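Local coordinates for putative Outer membrane protein (Helicobacter pylori, PDB 6GW5) that probably binds Lewis X-type host glycans, this chain being the adhesin domain of the longer outer membrane adhesin SabA, at residues A[83-88]-A[297-302]; A[97-102]-A[120-125]; A[67-72]-A[169-174]; A[24-29]-A[396-401]. All blocks are in the same frame, centred on the assembly; numbering follows the deposited sequence.

Contact 1 (A[83-88]-A[297-302]); sequences YLTFFV and YLKIPN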
loop_
_atom_site.group_PDB
_atom_site.type_symbol
_atom_site.label_atom_id
_atom_site.label_comp_id
_atom_site.label_asym_id
_atom_site.label_seq_id
_atom_site.Cartn_x
_atom_site.Cartn_y
_atom_site.Cartn_z
ATOM N N TYR A 83 -21.404 -22.937 -16.029
ATOM C CA TYR A 83 -22.506 -22.511 -16.883
ATOM C C TYR A 83 -21.980 -21.314 -17.651
ATOM O O TYR A 83 -22.043 -20.218 -17.165
ATOM C CB TYR A 83 -23.653 -22.118 -15.976
ATOM C CG TYR A 83 -24.998 -21.735 -16.550
ATOM C CD1 TYR A 83 -25.188 -21.396 -17.868
ATOM C CD2 TYR A 83 -26.086 -21.682 -15.721
ATOM C CE1 TYR A 83 -26.436 -21.034 -18.333
ATOM C CE2 TYR A 83 -27.329 -21.330 -16.167
ATOM C CZ TYR A 83 -27.506 -20.997 -17.462
ATOM O OH TYR A 83 -28.778 -20.642 -17.821
ATOM N N LEU A 84 -21.453 -21.540 -18.849
ATOM C CA LEU A 84 -20.835 -20.502 -19.666
ATOM C C LEU A 84 -21.760 -19.316 -19.948
ATOM O O LEU A 84 -22.958 -19.481 -20.129
ATOM C CB LEU A 84 -20.254 -21.127 -20.941
ATOM C CG LEU A 84 -18.843 -21.778 -20.794
ATOM C CD1 LEU A 84 -18.503 -22.411 -19.437
ATOM C CD2 LEU A 84 -18.541 -22.771 -21.914
ATOM N N THR A 85 -21.222 -18.102 -19.880
ATOM C CA THR A 85 -21.983 -16.905 -20.261
ATOM C C THR A 85 -21.763 -16.542 -21.732
ATOM O O THR A 85 -22.038 -15.420 -22.145
ATOM C CB THR A 85 -21.604 -15.681 -19.413
ATOM O OG1 THR A 85 -20.253 -15.271 -19.718
ATOM C CG2 THR A 85 -21.762 -15.981 -17.961
ATOM N N PHE A 86 -21.191 -17.464 -22.482
ATOM C CA PHE A 86 -20.959 -17.336 -23.914
ATOM C C PHE A 86 -21.188 -18.729 -24.508
ATOM O O PHE A 86 -21.319 -19.712 -23.751
ATOM C CB PHE A 86 -19.528 -16.822 -24.210
ATOM C CG PHE A 86 -18.447 -17.507 -23.408
ATOM C CD1 PHE A 86 -18.077 -17.006 -22.185
ATOM C CD2 PHE A 86 -17.762 -18.604 -23.904
ATOM C CE1 PHE A 86 -17.068 -17.595 -21.447
ATOM C CE2 PHE A 86 -16.762 -19.227 -23.166
ATOM C CZ PHE A 86 -16.409 -18.718 -21.933
ATOM N N PHE A 87 -21.216 -18.817 -25.836
ATOM C CA PHE A 87 -21.489 -20.072 -26.514
ATOM C C PHE A 87 -20.215 -20.528 -27.205
ATOM O O PHE A 87 -19.644 -19.812 -28.018
ATOM C CB PHE A 87 -22.633 -19.835 -27.488
ATOM C CG PHE A 87 -23.129 -21.060 -28.222
ATOM C CD1 PHE A 87 -23.996 -21.977 -27.621
ATOM C CD2 PHE A 87 -22.780 -21.280 -29.546
ATOM C CE1 PHE A 87 -24.445 -23.094 -28.330
ATOM C CE2 PHE A 87 -23.228 -22.397 -30.251
ATOM C CZ PHE A 87 -24.063 -23.301 -29.641
ATOM N N VAL A 88 -19.740 -21.713 -26.852
ATOM C CA VAL A 88 -18.523 -22.264 -27.481
ATOM C C VAL A 88 -18.844 -23.172 -28.656
ATOM O O VAL A 88 -19.836 -23.921 -28.665
ATOM C CB VAL A 88 -17.681 -23.009 -26.427
ATOM C CG1 VAL A 88 -16.409 -23.618 -26.998
ATOM C CG2 VAL A 88 -17.320 -22.030 -25.339
ATOM N N TYR A 297 -19.120 -18.368 -6.033
ATOM C CA TYR A 297 -19.175 -19.760 -5.634
ATOM C C TYR A 297 -20.560 -20.338 -5.395
ATOM O O TYR A 297 -20.660 -21.509 -5.154
ATOM C CB TYR A 297 -18.381 -19.968 -4.352
ATOM C CG TYR A 297 -19.060 -19.466 -3.083
ATOM C CD1 TYR A 297 -19.134 -18.079 -2.778
ATOM C CD2 TYR A 297 -19.615 -20.360 -2.175
ATOM C CE1 TYR A 297 -19.746 -17.624 -1.623
ATOM C CE2 TYR A 297 -20.215 -19.911 -0.994
ATOM C CZ TYR A 297 -20.286 -18.552 -0.733
ATOM O OH TYR A 297 -20.881 -18.102 0.426
ATOM N N LEU A 298 -21.606 -19.521 -5.406
ATOM C CA LEU A 298 -22.964 -20.010 -5.330
ATOM C C LEU A 298 -23.700 -20.041 -6.683
ATOM O O LEU A 298 -24.888 -20.328 -6.732
ATOM C CB LEU A 298 -23.728 -19.175 -4.317
ATOM C CG LEU A 298 -23.303 -19.487 -2.879
ATOM C CD1 LEU A 298 -23.926 -18.456 -1.958
ATOM C CD2 LEU A 298 -23.722 -20.884 -2.446
ATOM N N LYS A 299 -22.991 -19.774 -7.761
ATOM C CA LYS A 299 -23.538 -19.859 -9.083
ATOM C C LYS A 299 -24.090 -21.265 -9.355
ATOM O O LYS A 299 -23.491 -22.275 -9.022
ATOM C CB LYS A 299 -22.472 -19.494 -10.119
ATOM C CG LYS A 299 -23.003 -19.322 -11.528
ATOM C CD LYS A 299 -21.918 -18.890 -12.459
ATOM C CE LYS A 299 -22.143 -19.430 -13.860
ATOM N NZ LYS A 299 -21.141 -18.836 -14.783
ATOM N N ILE A 300 -25.264 -21.298 -9.927
ATOM C CA ILE A 300 -25.985 -22.553 -10.079
ATOM C C ILE A 300 -25.861 -22.913 -11.522
ATOM O O ILE A 300 -25.938 -22.037 -12.338
ATOM C CB ILE A 300 -27.440 -22.330 -9.788
ATOM C CG1 ILE A 300 -27.602 -21.655 -8.440
ATOM C CG2 ILE A 300 -28.243 -23.617 -9.851
ATOM C CD1 ILE A 300 -27.174 -22.496 -7.246
ATOM N N PRO A 301 -25.665 -24.189 -11.841
ATOM C CA PRO A 301 -25.588 -24.501 -13.269
ATOM C C PRO A 301 -26.981 -24.950 -13.733
ATOM O O PRO A 301 -27.802 -25.304 -12.889
ATOM C CB PRO A 301 -24.574 -25.660 -13.290
ATOM C CG PRO A 301 -24.923 -26.412 -12.053
ATOM C CD PRO A 301 -25.417 -25.406 -11.029
ATOM N N ASN A 302 -27.254 -24.915 -15.038
ATOM C CA ASN A 302 -28.335 -25.732 -15.615
ATOM C C ASN A 302 -28.097 -27.171 -15.154
ATOM O O ASN A 302 -27.106 -27.781 -15.571
ATOM C CB ASN A 302 -28.197 -25.718 -17.135
ATOM C CG ASN A 302 -29.178 -24.796 -17.829
ATOM O OD1 ASN A 302 -30.287 -25.196 -18.122
ATOM N ND2 ASN A 302 -28.736 -23.612 -18.192
#
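At the C-terminal end of helix 60-79 in this adhesin domain, Lys299 meets Tyr83 shortly before strand 87-89, a worked example of a buried lysine tying together loops that gather at a helix end. Its NZ donates to Tyr83 O at 2.9 Å. The approach is bent: the C=O...N angle is 139°, and the donor stands 34° out of the carbonyl plane. Ser77 O, Leu78 O and Ala80 O accept from the same ammonium group, which is thus set among four backbone carbonyls. That setting, with two of the oxygens coming from the last turn of the helix, would help a positive charge to stay buried. The lysine chain bends at chi3, and Lys299 CE rests 3.7 Å from Tyr83 CB. Asn82 ND2 in turn donates to Lys299 O, so the loop holding the lysine is held through its backbone too.

Tyr83 brings its ring to the residues that follow in the 297-302 loop. One edge faces the backbone, with Ile300 O in the ring plane and 3.4 Å from Tyr83 CD2. The chain then passes on to Pro301, and Pro301 CA is 3.8 Å from Tyr83 CD2. Farther along the ring comes the Asn302 amide, its plane inclined by 62° to that of the ring; Asn302 ND2 approaches obliquely and lies 3.4 Å from Tyr83 CE2.

Contact 2 (A[97-102]-A[120-125]); sequences ASVQGN and MNQTTY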
loop_
_atom_site.group_PDB
_atom_site.type_symbol
_atom_site.label_atom_id
_atom_site.label_comp_id
_atom_site.label_asym_id
_atom_site.label_seq_id
_atom_site.Cartn_x
_atom_site.Cartn_y
_atom_site.Cartn_z
ATOM N N ALA A 97 -19.869 -27.066 -29.207
ATOM C CA ALA A 97 -18.784 -27.925 -28.734
ATOM C C ALA A 97 -19.272 -28.826 -27.619
ATOM O O ALA A 97 -20.177 -28.460 -26.870
ATOM C CB ALA A 97 -17.625 -27.072 -28.262
ATOM N N SER A 98 -18.639 -29.983 -27.492
ATOM C CA SER A 98 -19.004 -30.962 -26.474
ATOM C C SER A 98 -18.668 -30.593 -25.002
ATOM O O SER A 98 -19.003 -31.365 -24.096
ATOM C CB SER A 98 -18.314 -32.287 -26.813
ATOM O OG SER A 98 -18.713 -33.315 -25.919
ATOM N N VAL A 99 -17.989 -29.463 -24.770
ATOM C CA VAL A 99 -17.519 -29.060 -23.418
ATOM C C VAL A 99 -18.580 -28.787 -22.367
ATOM O O VAL A 99 -19.639 -28.235 -22.654
ATOM C CB VAL A 99 -16.616 -27.804 -23.436
ATOM C CG1 VAL A 99 -15.279 -28.129 -24.088
ATOM C CG2 VAL A 99 -17.297 -26.609 -24.108
ATOM N N GLN A 100 -18.234 -29.140 -21.131
ATOM C CA GLN A 100 -19.137 -29.054 -19.987
ATOM C C GLN A 100 -19.451 -27.616 -19.661
ATOM O O GLN A 100 -18.550 -26.794 -19.607
ATOM C CB GLN A 100 -18.486 -29.688 -18.755
ATOM C CG GLN A 100 -19.427 -29.785 -17.555
ATOM C CD GLN A 100 -19.337 -31.160 -16.921
ATOM O OE1 GLN A 100 -18.245 -31.603 -16.524
ATOM N NE2 GLN A 100 -20.473 -31.859 -16.845
ATOM N N GLY A 101 -20.722 -27.344 -19.412
ATOM C CA GLY A 101 -21.199 -26.020 -19.034
ATOM C C GLY A 101 -21.721 -25.185 -20.181
ATOM O O GLY A 101 -22.303 -24.117 -19.956
ATOM N N ASN A 102 -21.552 -25.653 -21.418
ATOM C CA ASN A 102 -22.030 -24.896 -22.593
ATOM C C ASN A 102 -23.548 -24.670 -22.528
ATOM O O ASN A 102 -24.298 -25.593 -22.278
ATOM C CB ASN A 102 -21.656 -25.628 -23.883
ATOM C CG ASN A 102 -21.274 -24.700 -25.013
ATOM O OD1 ASN A 102 -21.147 -23.487 -24.850
ATOM N ND2 ASN A 102 -21.081 -25.281 -26.197
ATOM N N MET A 120 -17.590 -18.210 -28.967
ATOM C CA MET A 120 -16.161 -18.364 -28.769
ATOM C C MET A 120 -15.693 -19.634 -29.440
ATOM O O MET A 120 -16.312 -20.673 -29.316
ATOM C CB MET A 120 -15.816 -18.403 -27.242
ATOM C CG MET A 120 -14.341 -18.678 -26.876
ATOM S SD MET A 120 -13.841 -18.593 -25.138
ATOM C CE MET A 120 -14.192 -16.866 -24.894
ATOM N N ASN A 121 -14.536 -19.566 -30.053
ATOM C CA ASN A 121 -13.887 -20.788 -30.508
ATOM C C ASN A 121 -13.490 -21.731 -29.419
ATOM O O ASN A 121 -12.889 -21.284 -28.472
ATOM C CB ASN A 121 -12.599 -20.447 -31.217
ATOM C CG ASN A 121 -12.807 -20.259 -32.685
ATOM O OD1 ASN A 121 -13.944 -20.133 -33.160
ATOM N ND2 ASN A 121 -11.714 -20.244 -33.423
ATOM N N GLN A 122 -13.760 -23.018 -29.595
ATOM C CA GLN A 122 -13.314 -24.035 -28.669
ATOM C C GLN A 122 -11.793 -23.980 -28.418
ATOM O O GLN A 122 -11.364 -24.137 -27.267
ATOM C CB GLN A 122 -13.735 -25.447 -29.101
ATOM C CG GLN A 122 -13.845 -26.327 -27.893
ATOM C CD GLN A 122 -14.004 -27.815 -28.132
ATOM O OE1 GLN A 122 -14.829 -28.265 -28.931
ATOM N NE2 GLN A 122 -13.211 -28.603 -27.392
ATOM N N THR A 123 -10.998 -23.770 -29.467
ATOM C CA THR A 123 -9.566 -23.497 -29.320
ATOM C C THR A 123 -9.317 -22.519 -28.137
ATOM O O THR A 123 -8.673 -22.880 -27.133
ATOM C CB THR A 123 -9.006 -22.867 -30.629
ATOM O OG1 THR A 123 -9.158 -23.794 -31.693
ATOM C CG2 THR A 123 -7.525 -22.489 -30.510
ATOM N N THR A 124 -9.859 -21.301 -28.269
ATOM C CA THR A 124 -9.616 -20.247 -27.325
ATOM C C THR A 124 -10.109 -20.647 -25.934
ATOM O O THR A 124 -9.422 -20.424 -24.937
ATOM C CB THR A 124 -10.284 -18.947 -27.766
ATOM O OG1 THR A 124 -9.784 -18.532 -29.049
ATOM C CG2 THR A 124 -10.002 -17.843 -26.764
ATOM N N TYR A 125 -11.276 -21.261 -25.858
ATOM C CA TYR A 125 -11.857 -21.616 -24.570
ATOM C C TYR A 125 -11.005 -22.621 -23.808
ATOM O O TYR A 125 -10.905 -22.558 -22.587
ATOM C CB TYR A 125 -13.273 -22.151 -24.722
ATOM C CG TYR A 125 -13.852 -22.705 -23.421
ATOM C CD1 TYR A 125 -14.294 -21.841 -22.397
ATOM C CD2 TYR A 125 -13.976 -24.094 -23.209
ATOM C CE1 TYR A 125 -14.826 -22.344 -21.225
ATOM C CE2 TYR A 125 -14.497 -24.601 -22.036
ATOM C CZ TYR A 125 -14.904 -23.724 -21.048
ATOM O OH TYR A 125 -15.418 -24.234 -19.883
#
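NE2 of Gln122 is hydrogen-bonded to Asp126 OD2, one turn further along helix 122-139, and the amide so held lies against Ala97 and Val99 of the preceding loop. Gln122 CD is 3.7 Å from Ala97 CB, while Gln122 NE2 stands 3.9 Å from Val99 CG1. The side chain gets there because CG is anti to the backbone N (chi1 -153°) and the chain beyond it is extended. Val99 straddles two partners with its two methyls: CG1 reaches the glutamine amide, and Val99 CG2 lies 4.0 Å from CE2 of Tyr125, approaching the ring obliquely. Valine and tyrosine run past each other in opposite senses. Tyr125 belongs to the first turn of the helix, where Tyr125 N donates to Asn121 O at 3.1 Å.

The loop has its own internal frame. A weak bond joins Asn102 ND2 to Ala97 O at 3.4 Å, while OD1 of the same asparagine accepts from Val88 N in strand 87-89. Within this loop, Val99 to Asn102 form a type II turn, with Gly101 at the position of positive phi (95°), where a CB would press on Gln100 O. The whole is a loop with a type II beta turn packed on the first turn of the helix that follows strand 119-121, the strand that runs parallel to 87-89 and passes into the predicted coiled-coil helix.

Contact 3 (A[67-72]-A[169-174]); sequences AVITSV and NALNLA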
loop_
_atom_site.group_PDB
_atom_site.type_symbol
_atom_site.label_atom_id
_atom_site.label_comp_id
_atom_site.label_asym_id
_atom_site.label_seq_id
_atom_site.Cartn_x
_atom_site.Cartn_y
_atom_site.Cartn_z
ATOM N N ALA A 67 -6.396 -12.941 -1.813
ATOM C CA ALA A 67 -7.614 -12.285 -2.150
ATOM C C ALA A 67 -7.705 -12.091 -3.661
ATOM O O ALA A 67 -8.786 -12.252 -4.234
ATOM C CB ALA A 67 -7.741 -10.949 -1.412
ATOM N N VAL A 68 -6.602 -11.700 -4.290
ATOM C CA VAL A 68 -6.606 -11.444 -5.734
ATOM C C VAL A 68 -6.843 -12.757 -6.512
ATOM O O VAL A 68 -7.614 -12.777 -7.466
ATOM C CB VAL A 68 -5.329 -10.715 -6.206
ATOM C CG1 VAL A 68 -5.277 -10.590 -7.729
ATOM C CG2 VAL A 68 -5.242 -9.320 -5.604
ATOM N N ILE A 69 -6.206 -13.837 -6.100
ATOM C CA ILE A 69 -6.417 -15.112 -6.770
ATOM C C ILE A 69 -7.833 -15.561 -6.589
ATOM O O ILE A 69 -8.478 -15.959 -7.531
ATOM C CB ILE A 69 -5.511 -16.223 -6.220
ATOM C CG1 ILE A 69 -4.036 -15.949 -6.512
ATOM C CG2 ILE A 69 -5.897 -17.572 -6.801
ATOM C CD1 ILE A 69 -3.744 -15.474 -7.910
ATOM N N THR A 70 -8.322 -15.522 -5.369
ATOM C CA THR A 70 -9.717 -15.829 -5.111
ATOM C C THR A 70 -10.604 -15.033 -6.122
ATOM O O THR A 70 -11.505 -15.584 -6.763
ATOM C CB THR A 70 -10.062 -15.471 -3.651
ATOM O OG1 THR A 70 -9.436 -16.406 -2.752
ATOM C CG2 THR A 70 -11.574 -15.410 -3.396
ATOM N N SER A 71 -10.363 -13.733 -6.205
ATOM C CA SER A 71 -11.211 -12.863 -6.966
ATOM C C SER A 71 -11.099 -13.178 -8.489
ATOM O O SER A 71 -12.047 -13.036 -9.211
ATOM C CB SER A 71 -10.897 -11.390 -6.643
ATOM O OG SER A 71 -9.814 -10.949 -7.429
ATOM N N VAL A 72 -9.939 -13.652 -8.928
ATOM C CA VAL A 72 -9.732 -14.069 -10.301
ATOM C C VAL A 72 -10.527 -15.325 -10.595
ATOM O O VAL A 72 -11.237 -15.370 -11.591
ATOM C CB VAL A 72 -8.241 -14.272 -10.621
ATOM C CG1 VAL A 72 -8.046 -14.959 -11.968
ATOM C CG2 VAL A 72 -7.541 -12.927 -10.650
ATOM N N ASN A 169 4.135 -17.823 -9.893
ATOM C CA ASN A 169 3.472 -18.758 -10.776
ATOM C C ASN A 169 1.974 -18.474 -10.877
ATOM O O ASN A 169 1.483 -18.157 -11.989
ATOM C CB ASN A 169 3.704 -20.205 -10.324
ATOM C CG ASN A 169 3.033 -21.214 -11.239
ATOM O OD1 ASN A 169 3.237 -21.208 -12.478
ATOM N ND2 ASN A 169 2.250 -22.103 -10.645
ATOM N N ALA A 170 1.290 -18.546 -9.723
ATOM C CA ALA A 170 -0.134 -18.197 -9.611
ATOM C C ALA A 170 -0.461 -16.830 -10.206
ATOM O O ALA A 170 -1.402 -16.690 -10.985
ATOM C CB ALA A 170 -0.585 -18.252 -8.183
ATOM N N LEU A 171 0.328 -15.830 -9.888
ATOM C CA LEU A 171 0.115 -14.525 -10.493
ATOM C C LEU A 171 0.301 -14.530 -12.016
ATOM O O LEU A 171 -0.400 -13.825 -12.718
ATOM C CB LEU A 171 1.015 -13.487 -9.850
ATOM C CG LEU A 171 0.590 -13.032 -8.446
ATOM C CD1 LEU A 171 1.701 -12.199 -7.829
ATOM C CD2 LEU A 171 -0.707 -12.230 -8.445
ATOM N N ASN A 172 1.254 -15.319 -12.523
ATOM C CA ASN A 172 1.515 -15.385 -13.958
ATOM C C ASN A 172 0.334 -16.089 -14.637
ATOM O O ASN A 172 -0.115 -15.658 -15.711
ATOM C CB ASN A 172 2.849 -16.096 -14.239
ATOM C CG ASN A 172 3.505 -15.612 -15.520
ATOM O OD1 ASN A 172 3.358 -16.244 -16.569
ATOM N ND2 ASN A 172 4.232 -14.489 -15.447
ATOM N N LEU A 173 -0.177 -17.137 -13.978
ATOM C CA LEU A 173 -1.349 -17.831 -14.465
ATOM C C LEU A 173 -2.474 -16.837 -14.574
ATOM O O LEU A 173 -3.025 -16.647 -15.642
ATOM C CB LEU A 173 -1.730 -19.013 -13.559
ATOM C CG LEU A 173 -0.739 -20.201 -13.552
ATOM C CD1 LEU A 173 -1.121 -21.236 -12.511
ATOM C CD2 LEU A 173 -0.671 -20.887 -14.913
ATOM N N ALA A 174 -2.774 -16.183 -13.470
ATOM C CA ALA A 174 -3.826 -15.195 -13.432
ATOM C C ALA A 174 -3.651 -14.155 -14.496
ATOM O O ALA A 174 -4.616 -13.739 -15.126
ATOM C CB ALA A 174 -3.872 -14.522 -12.054
#
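Ile69 reaches the facing helix with its last carbon alone, and that methyl makes three of the four side-chain contacts. The side chain leaves helix 60-79 beside the partner rather than straight at it; the chi2 of -44° then swings CD1 across the gap. There Ile69 CD1 lies 4.2 Å from Ala170 CB and 4.3 Å from Ala174 CB, two small side chains one turn apart that both point at helix 60-79. Leu171 approaches from the same helix, its CD2 a looser neighbour at 4.5 Å from Ile69 CD1. One turn further along the helix from Ile69, Val72 points directly at the partner, and Val72 CG1, anti to the backbone N (chi1 169°), meets Ala174 CB at 4.2 Å. Ala174 is therefore touched by two branched side chains at once.

All five touching residues are buried and the side-chain contacts are apolar. The axes of the two short segments come within 10.6 Å and run broadly parallel, crossing at 33°. Leu135 of helix 122-139 packs on Ile69, Val72 and Ala170, while helix 215-240 sends Ile220 to Val72 and Ile224 to Ala174, making this pair part of a larger helical bundle.

Contact 4 (A[24-29]-A[396-401]); sequences SLKQSI and QYNYQI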
loop_
_atom_site.group_PDB
_atom_site.type_symbol
_atom_site.label_atom_id
_atom_site.label_comp_id
_atom_site.label_asym_id
_atom_site.label_seq_id
_atom_site.Cartn_x
_atom_site.Cartn_y
_atom_site.Cartn_z
ATOM N N SER A 24 12.342 21.702 16.763
ATOM C CA SER A 24 11.977 20.545 15.986
ATOM C C SER A 24 13.232 19.743 15.611
ATOM O O SER A 24 13.235 18.541 15.715
ATOM C CB SER A 24 11.189 20.986 14.758
ATOM O OG SER A 24 10.774 19.881 14.016
ATOM N N LEU A 25 14.279 20.430 15.162
ATOM C CA LEU A 25 15.597 19.815 14.961
ATOM C C LEU A 25 16.190 19.085 16.220
ATOM O O LEU A 25 16.742 17.998 16.100
ATOM C CB LEU A 25 16.575 20.845 14.400
ATOM C CG LEU A 25 16.275 21.163 12.931
ATOM C CD1 LEU A 25 17.084 22.378 12.531
ATOM C CD2 LEU A 25 16.571 20.007 11.948
ATOM N N LYS A 26 16.014 19.642 17.414
ATOM C CA LYS A 26 16.498 18.951 18.591
ATOM C C LYS A 26 15.857 17.587 18.685
ATOM O O LYS A 26 16.513 16.588 18.952
ATOM C CB LYS A 26 16.242 19.723 19.864
ATOM C CG LYS A 26 16.988 21.040 19.894
ATOM C CD LYS A 26 16.715 21.892 21.133
ATOM C CE LYS A 26 16.367 21.111 22.387
ATOM N NZ LYS A 26 16.226 22.090 23.483
ATOM N N GLN A 27 14.553 17.551 18.486
ATOM C CA GLN A 27 13.848 16.335 18.655
ATOM C C GLN A 27 14.355 15.315 17.640
ATOM O O GLN A 27 14.610 14.150 17.985
ATOM C CB GLN A 27 12.381 16.587 18.563
ATOM C CG GLN A 27 11.570 15.369 18.921
ATOM C CD GLN A 27 11.723 14.936 20.373
ATOM O OE1 GLN A 27 11.547 15.733 21.274
ATOM N NE2 GLN A 27 11.983 13.665 20.593
ATOM N N SER A 28 14.612 15.789 16.420
ATOM C CA SER A 28 15.091 14.902 15.385
ATOM C C SER A 28 16.456 14.409 15.713
ATOM O O SER A 28 16.733 13.220 15.512
ATOM C CB SER A 28 15.025 15.545 13.989
ATOM O OG SER A 28 13.650 15.625 13.521
ATOM N N ILE A 29 17.303 15.304 16.240
ATOM C CA ILE A 29 18.655 14.915 16.558
ATOM C C ILE A 29 18.621 13.913 17.709
ATOM O O ILE A 29 19.352 12.923 17.682
ATOM C CB ILE A 29 19.558 16.146 16.807
ATOM C CG1 ILE A 29 19.805 16.889 15.461
ATOM C CG2 ILE A 29 20.897 15.719 17.411
ATOM C CD1 ILE A 29 20.379 18.281 15.598
ATOM N N GLN A 396 26.333 19.216 22.381
ATOM C CA GLN A 396 26.626 20.202 21.362
ATOM C C GLN A 396 25.425 20.891 20.681
ATOM O O GLN A 396 25.545 21.996 20.121
ATOM C CB GLN A 396 27.317 19.444 20.275
ATOM C CG GLN A 396 28.580 20.054 19.827
ATOM C CD GLN A 396 29.202 19.225 18.729
ATOM O OE1 GLN A 396 29.194 17.976 18.756
ATOM N NE2 GLN A 396 29.692 19.912 17.733
ATOM N N TYR A 397 24.305 20.185 20.630
ATOM C CA TYR A 397 23.163 20.638 19.848
ATOM C C TYR A 397 21.938 20.949 20.718
ATOM O O TYR A 397 20.907 21.347 20.214
ATOM C CB TYR A 397 22.871 19.593 18.771
ATOM C CG TYR A 397 24.059 19.302 17.858
ATOM C CD1 TYR A 397 24.588 20.306 17.010
ATOM C CD2 TYR A 397 24.659 18.033 17.832
ATOM C CE1 TYR A 397 25.660 20.040 16.158
ATOM C CE2 TYR A 397 25.724 17.758 16.997
ATOM C CZ TYR A 397 26.223 18.751 16.171
ATOM O OH TYR A 397 27.277 18.438 15.372
ATOM N N ASN A 398 22.100 20.875 22.040
ATOM C CA ASN A 398 21.007 21.007 22.947
ATOM C C ASN A 398 20.754 22.458 23.326
ATOM O O ASN A 398 20.879 22.866 24.445
ATOM C CB ASN A 398 21.313 20.146 24.130
ATOM C CG ASN A 398 20.127 19.935 25.025
ATOM O OD1 ASN A 398 18.979 20.135 24.631
ATOM N ND2 ASN A 398 20.398 19.505 26.244
ATOM N N TYR A 399 20.357 23.249 22.354
ATOM C CA TYR A 399 20.172 24.691 22.569
ATOM C C TYR A 399 19.047 24.934 23.541
ATOM O O TYR A 399 18.096 24.181 23.531
ATOM C CB TYR A 399 19.844 25.389 21.252
ATOM C CG TYR A 399 20.992 25.307 20.303
ATOM C CD1 TYR A 399 22.078 26.148 20.451
ATOM C CD2 TYR A 399 21.012 24.380 19.268
ATOM C CE1 TYR A 399 23.167 26.062 19.599
ATOM C CE2 TYR A 399 22.079 24.294 18.397
ATOM C CZ TYR A 399 23.158 25.117 18.577
ATOM O OH TYR A 399 24.222 25.037 17.721
ATOM N N GLN A 400 19.159 25.958 24.384
ATOM C CA GLN A 400 18.058 26.327 25.295
ATOM C C GLN A 400 17.433 27.559 24.816
ATOM O O GLN A 400 18.090 28.545 24.562
ATOM C CB GLN A 400 18.491 26.505 26.757
ATOM C CG GLN A 400 19.071 25.225 27.387
ATOM C CD GLN A 400 18.227 23.914 27.226
ATOM O OE1 GLN A 400 18.583 23.008 26.465
ATOM N NE2 GLN A 400 17.156 23.795 27.997
ATOM N N ILE A 401 16.145 27.467 24.624
ATOM C CA ILE A 401 15.332 28.612 24.304
ATOM C C ILE A 401 14.619 29.052 25.570
ATOM O O ILE A 401 13.860 28.296 26.173
ATOM C CB ILE A 401 14.287 28.232 23.242
ATOM C CG1 ILE A 401 14.995 27.842 21.930
ATOM C CG2 ILE A 401 13.277 29.372 23.016
ATOM C CD1 ILE A 401 14.275 26.775 21.178
#
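Chi1 (-64°) sets Lys26 CG anti to the carbonyl carbon, and chi3 (29°) bends the chain, placing CE beside the Tyr399 backbone. Lys26 NZ then donates to Tyr399 O at 2.8 Å, and the bond is almost straight at the carbonyl, with a C=O...N angle of 170°. On the way the lysine's carbons run beside the loop: Lys26 CG is 3.9 Å from Tyr397 O, and Lys26 CD 3.6 Å from Tyr399 O. The Asn398 side chain crosses the lysine at a slant, placing Asn398 OD1 3.6 Å from Lys26 NZ, while its ND2 is bonded to Ala394 O.

One turn further along the helix, Ile29 adds an apolar contact, its CD1 lying 4.2 Å from CB of Tyr397. The loop bends tightly here, as Asn398 is the centre of an inverse gamma turn whose weak bond joins Tyr399 N to Tyr397 O at 2.9 Å. Beyond it the Tyr399 ring stacks on Tyr359, and Gln400 pairs through its backbone with Thr384. An inverse gamma turn thus leads into the short antiparallel ribbon of strands 383-384 and 400-401, fastened by a lysine to a predicted coiled-coil helix.

The four contacts are spread along an elongated, mainly helical domain. Contacts 1 and 2 are neighbours, their centres 12 Å apart, and they share the parallel pair of strands 87-89 and 119-121: Phe87 O lies 2.8 Å from Met120 N, a probable hydrogen bond, and Phe86 packs on Met120. Contact 3 belongs to the same half of the chain, with its centre about 21 Å from that of contact 1; helix 60-79 carries its first segment and then leads into the 83-88 segment. Contact 4 stands apart on the other side of the chain's centre, about 68 Å from contact 1 between centres, and joins residues near the two chain ends.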